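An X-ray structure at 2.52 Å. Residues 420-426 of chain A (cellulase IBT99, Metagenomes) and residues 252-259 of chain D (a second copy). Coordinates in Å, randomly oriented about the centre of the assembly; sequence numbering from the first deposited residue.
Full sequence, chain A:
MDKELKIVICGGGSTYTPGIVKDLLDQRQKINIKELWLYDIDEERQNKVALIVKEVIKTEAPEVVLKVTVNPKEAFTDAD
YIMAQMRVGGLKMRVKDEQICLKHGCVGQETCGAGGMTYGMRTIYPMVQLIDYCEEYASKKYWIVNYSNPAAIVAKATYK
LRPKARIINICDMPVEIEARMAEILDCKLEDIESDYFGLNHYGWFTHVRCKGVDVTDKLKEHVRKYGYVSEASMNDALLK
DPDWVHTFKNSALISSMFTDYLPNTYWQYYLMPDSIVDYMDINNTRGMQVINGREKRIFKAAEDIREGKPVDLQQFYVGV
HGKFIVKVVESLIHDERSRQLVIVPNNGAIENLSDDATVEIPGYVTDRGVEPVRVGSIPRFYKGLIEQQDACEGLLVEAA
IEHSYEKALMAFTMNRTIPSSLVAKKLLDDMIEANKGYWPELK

Chain A 420-426: SSLVAKK
Chain D, residues 252-259: ALISSMFT

One selenium-bearing side chain makes the largest single contribution to this contact: D:Met257, a selenomethionine, reaches from the end of one helix to the beginning of another, touching A:Ser421, A:Leu422 and A:Lys425. It contributes 90 Å² of the 258 Å² buried between the stretches and takes part in three of the five residue contacts, and no hydrogen bond crosses.

Build two helices, one from A:Ser421 to A:Lys426 and one that begins earlier in its chain and runs to D:Met257, with axes 11.9 Å apart at closest approach and N-to-C directions 48° apart. Set the register with A:Ser421 CA 8.6 Å from D:Met257 CA and A:Leu422 CA 8.9 Å from D:Leu253 CA. This spacing leaves room for long side chains between the backbones. Residues of the A helix keep phi between -65° and -76° and psi between -26° and -43°. A:Ser420 precedes it in extended form (-135°/167°), chi1 p, and A:Ser420 OG caps the helix by accepting a weak bond from A:Val423 N at 3.4 Å. From D:Ala252 to D:Met257 phi runs from -68° to -90° and psi from -19° to -41°; D:Met257 N bonds D:Leu253 O at 3.0 Å, and D:Phe258 leaves helical geometry at -127°/110°.

D:Met257 points its CA-to-CB bond toward the A helix and takes m, t, t (-73°, -178°, 171°). This extended, unbranched chain spans the gap, placing D:Met257 SE 3.3 Å from A:Ser421 OG and D:Met257 CE 3.7 Å from both A:Leu422 CD2 and A:Lys425 CD. A single methyl group thus meets both A:Leu422 and A:Lys425, three positions apart on the helix.

A:Ser421, chi1 t, also points toward the D stretch. Its small side chain lets both the selenium and a ring come close: A:Ser421 OG lies 3.5 Å from D:Phe258 CZ, approaching the ring obliquely. The hydroxyl is satisfied by a hydrogen bond elsewhere in the structure. D:Phe258, chi1 -47° and chi2 -76°, starts sideways, yet its ring end comes nearer.

A:Leu422 likewise starts sideways and brings its end closer with m, t. A:Leu422 CD2 meets D:Leu253 CD1 at 4.2 Å. D:Leu253, also m, t, points toward the A helix one turn before D:Met257, extending the apolar patch at a more exposed position. A:Lys425 suits a partly exposed site because its aliphatic stem can pack: chi1 to chi3 are t, and chi4 p (68°) turns the end of the chain. The rule is an extended, unbranched arm laid against a small serine, leucine and the lysine stem.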

ATOM      1  N   SER A 420      -1.213 -19.044  25.895  1.00 57.55           N
ATOM      2  CA  SER A 420      -2.559 -18.502  25.998  1.00 58.47           C
ATOM      3  C   SER A 420      -2.503 -17.109  26.607  1.00 56.26           C
ATOM      4  O   SER A 420      -1.483 -16.684  27.157  1.00 54.07           O
ATOM      5  CB  SER A 420      -3.467 -19.408  26.840  1.00 62.28           C
ATOM      6  OG  SER A 420      -3.003 -19.494  28.175  1.00 63.96           O
ATOM      7  N   SER A 421      -3.627 -16.394  26.502  1.00 56.81           N
ATOM      8  CA  SER A 421      -3.729 -15.078  27.125  1.00 56.85           C
ATOM      9  C   SER A 421      -3.763 -15.182  28.643  1.00 57.98           C
ATOM     10  O   SER A 421      -3.370 -14.236  29.336  1.00 57.00           O
ATOM     11  CB  SER A 421      -4.972 -14.349  26.612  1.00 56.85           C
ATOM     12  OG  SER A 421      -5.090 -13.065  27.198  1.00 58.54           O
ATOM     13  N   LEU A 422      -4.229 -16.315  29.174  1.00 59.75           N
ATOM     14  CA  LEU A 422      -4.248 -16.511  30.620  1.00 61.04           C
ATOM     15  C   LEU A 422      -2.834 -16.594  31.183  1.00 61.50           C
ATOM     16  O   LEU A 422      -2.544 -16.015  32.236  1.00 62.37           O
ATOM     17  CB  LEU A 422      -5.044 -17.772  30.966  1.00 62.18           C
ATOM     18  CG  LEU A 422      -6.486 -17.843  30.451  1.00 61.96           C
ATOM     19  CD1 LEU A 422      -7.129 -19.186  30.779  1.00 63.44           C
ATOM     20  CD2 LEU A 422      -7.319 -16.701  31.011  1.00 61.16           C
ATOM     21  N   VAL A 423      -1.940 -17.307  30.494  1.00 60.32           N
ATOM     22  CA  VAL A 423      -0.544 -17.353  30.917  1.00 59.06           C
ATOM     23  C   VAL A 423       0.117 -15.995  30.715  1.00 56.66           C
ATOM     24  O   VAL A 423       1.038 -15.626  31.454  1.00 56.39           O
ATOM     25  CB  VAL A 423       0.202 -18.471  30.165  1.00 58.79           C
ATOM     26  CG1 VAL A 423       1.628 -18.616  30.682  1.00 60.02           C
ATOM     27  CG2 VAL A 423      -0.550 -19.788  30.296  1.00 58.95           C
ATOM     28  N   ALA A 424      -0.349 -15.226  29.726  1.00 55.38           N
ATOM     29  CA  ALA A 424       0.209 -13.900  29.483  1.00 54.90           C
ATOM     30  C   ALA A 424      -0.056 -12.949  30.643  1.00 56.46           C
ATOM     31  O   ALA A 424       0.777 -12.083  30.930  1.00 57.04           O
ATOM     32  CB  ALA A 424      -0.359 -13.324  28.185  1.00 54.19           C
ATOM     33  N   LYS A 425      -1.198 -13.092  31.319  1.00 58.32           N
ATOM     34  CA  LYS A 425      -1.507 -12.208  32.439  1.00 58.68           C
ATOM     35  C   LYS A 425      -0.711 -12.585  33.683  1.00 60.06           C
ATOM     36  O   LYS A 425      -0.190 -11.705  34.378  1.00 60.41           O
ATOM     37  CB  LYS A 425      -3.005 -12.240  32.741  1.00 58.84           C
ATOM     38  CG  LYS A 425      -3.471 -11.138  33.681  1.00 59.73           C
ATOM     39  CD  LYS A 425      -4.846 -11.441  34.256  1.00 61.72           C
ATOM     40  CE  LYS A 425      -5.413 -10.248  35.008  1.00 62.41           C
ATOM     41  NZ  LYS A 425      -5.740  -9.124  34.088  1.00 61.86           N
ATOM     42  N   LYS A 426      -0.613 -13.883  33.980  1.00 61.78           N
ATOM     43  CA  LYS A 426       0.159 -14.324  35.138  1.00 63.39           C
ATOM     44  C   LYS A 426       1.640 -14.007  34.974  1.00 63.43           C
ATOM     45  O   LYS A 426       2.326 -13.717  35.962  1.00 63.61           O
ATOM     46  CB  LYS A 426      -0.050 -15.821  35.365  1.00 64.61           C
ATOM     47  CG  LYS A 426      -1.439 -16.173  35.876  1.00 67.19           C
ATOM     48  CD  LYS A 426      -1.828 -17.598  35.511  1.00 69.52           C
ATOM     49  CE  LYS A 426      -0.838 -18.612  36.058  1.00 71.41           C
ATOM     50  NZ  LYS A 426      -1.224 -20.000  35.680  1.00 72.43           N
TER
ATOM     51  N   ALA D 252     -16.464 -14.169  29.056  1.00 80.40           N
ATOM     52  CA  ALA D 252     -16.366 -13.090  30.033  1.00 72.85           C
ATOM     53  C   ALA D 252     -14.915 -12.721  30.316  1.00 69.88           C
ATOM     54  O   ALA D 252     -14.619 -11.560  30.617  1.00 69.62           O
ATOM     55  CB  ALA D 252     -17.075 -13.486  31.329  1.00 72.97           C
ATOM     56  N   LEU D 253     -14.001 -13.690  30.223  1.00 66.90           N
ATOM     57  CA  LEU D 253     -12.589 -13.396  30.437  1.00 63.60           C
ATOM     58  C   LEU D 253     -12.001 -12.625  29.262  1.00 59.09           C
ATOM     59  O   LEU D 253     -11.205 -11.698  29.455  1.00 57.89           O
ATOM     60  CB  LEU D 253     -11.813 -14.693  30.665  1.00 64.22           C
ATOM     61  CG  LEU D 253     -12.259 -15.568  31.837  1.00 66.24           C
ATOM     62  CD1 LEU D 253     -11.478 -16.873  31.850  1.00 67.13           C
ATOM     63  CD2 LEU D 253     -12.090 -14.826  33.153  1.00 68.10           C
ATOM     64  N   ILE D 254     -12.384 -12.993  28.038  1.00 56.56           N
ATOM     65  CA  ILE D 254     -11.847 -12.326  26.856  1.00 54.82           C
ATOM     66  C   ILE D 254     -12.341 -10.888  26.780  1.00 54.24           C
ATOM     67  O   ILE D 254     -11.580  -9.971  26.447  1.00 54.84           O
ATOM     68  CB  ILE D 254     -12.209 -13.121  25.589  1.00 51.31           C
ATOM     69  CG1 ILE D 254     -11.618 -14.532  25.659  1.00 52.11           C
ATOM     70  CG2 ILE D 254     -11.723 -12.397  24.346  1.00 49.98           C
ATOM     71  CD1 ILE D 254     -11.955 -15.397  24.465  1.00 51.60           C
ATOM     72  N   SER D 255     -13.619 -10.662  27.092  1.00 52.67           N
ATOM     73  CA  SER D 255     -14.166  -9.311  27.058  1.00 52.35           C
ATOM     74  C   SER D 255     -13.621  -8.437  28.181  1.00 53.35           C
ATOM     75  O   SER D 255     -13.700  -7.208  28.086  1.00 51.59           O
ATOM     76  CB  SER D 255     -15.692  -9.356  27.132  1.00 53.39           C
ATOM     77  OG  SER D 255     -16.128  -9.954  28.341  1.00 57.05           O
ATOM     78  N   SER D 256     -13.073  -9.040  29.236  1.00 51.69           N
ATOM     79  CA  SER D 256     -12.522  -8.281  30.351  1.00 51.36           C
ATOM     80  C   SER D 256     -11.052  -7.939  30.162  1.00 52.38           C
ATOM     81  O   SER D 256     -10.618  -6.858  30.579  1.00 52.79           O
ATOM     82  CB  SER D 256     -12.701  -9.059  31.657  1.00 51.26           C
ATOM     83  OG  SER D 256     -14.068  -9.349  31.895  1.00 53.09           O
HETATM   84  N   MSE D 257     -10.278  -8.828  29.547  1.00 51.17           N
HETATM   85  CA  MSE D 257      -8.857  -8.586  29.329  1.00 49.90           C
HETATM   86  C   MSE D 257      -8.622  -7.590  28.198  1.00 49.97           C
HETATM   87  O   MSE D 257      -7.631  -6.860  28.198  1.00 49.37           O
HETATM   88  CB  MSE D 257      -8.132  -9.900  29.025  1.00 51.12           C
HETATM   89  CG  MSE D 257      -7.956 -10.805  30.232  1.00 52.05           C
HETATM   90 SE   MSE D 257      -6.969 -12.432  29.806  0.67 54.47          SE
HETATM   91  CE  MSE D 257      -6.729 -13.120  31.613  1.00 56.30           C
ATOM     92  N   PHE D 258      -9.539  -7.567  27.235  1.00 50.37           N
ATOM     93  CA  PHE D 258      -9.462  -6.667  26.087  1.00 48.97           C
ATOM     94  C   PHE D 258     -10.781  -5.909  26.006  1.00 48.73           C
ATOM     95  O   PHE D 258     -11.816  -6.491  25.668  1.00 51.34           O
ATOM     96  CB  PHE D 258      -9.176  -7.442  24.802  1.00 48.14           C
ATOM     97  CG  PHE D 258      -8.057  -8.438  24.938  1.00 48.03           C
ATOM     98  CD1 PHE D 258      -6.736  -8.019  24.959  1.00 48.49           C
ATOM     99  CD2 PHE D 258      -8.325  -9.791  25.055  1.00 49.11           C
ATOM    100  CE1 PHE D 258      -5.704  -8.932  25.091  1.00 48.22           C
ATOM    101  CE2 PHE D 258      -7.299 -10.709  25.185  1.00 48.40           C
ATOM    102  CZ  PHE D 258      -5.987 -10.279  25.203  1.00 47.11           C
ATOM    103  N   THR D 259     -10.738  -4.613  26.313  1.00 48.55           N
ATOM    104  CA  THR D 259     -11.935  -3.826  26.577  1.00 48.52           C
ATOM    105  C   THR D 259     -12.448  -3.057  25.366  1.00 48.62           C
ATOM    106  O   THR D 259     -13.447  -2.342  25.488  1.00 48.78           O
ATOM    107  CB  THR D 259     -11.667  -2.841  27.720  1.00 47.20           C
ATOM    108  OG1 THR D 259     -10.614  -1.945  27.344  1.00 46.51           O
ATOM    109  CG2 THR D 259     -11.261  -3.589  28.981  1.00 46.70           C
TER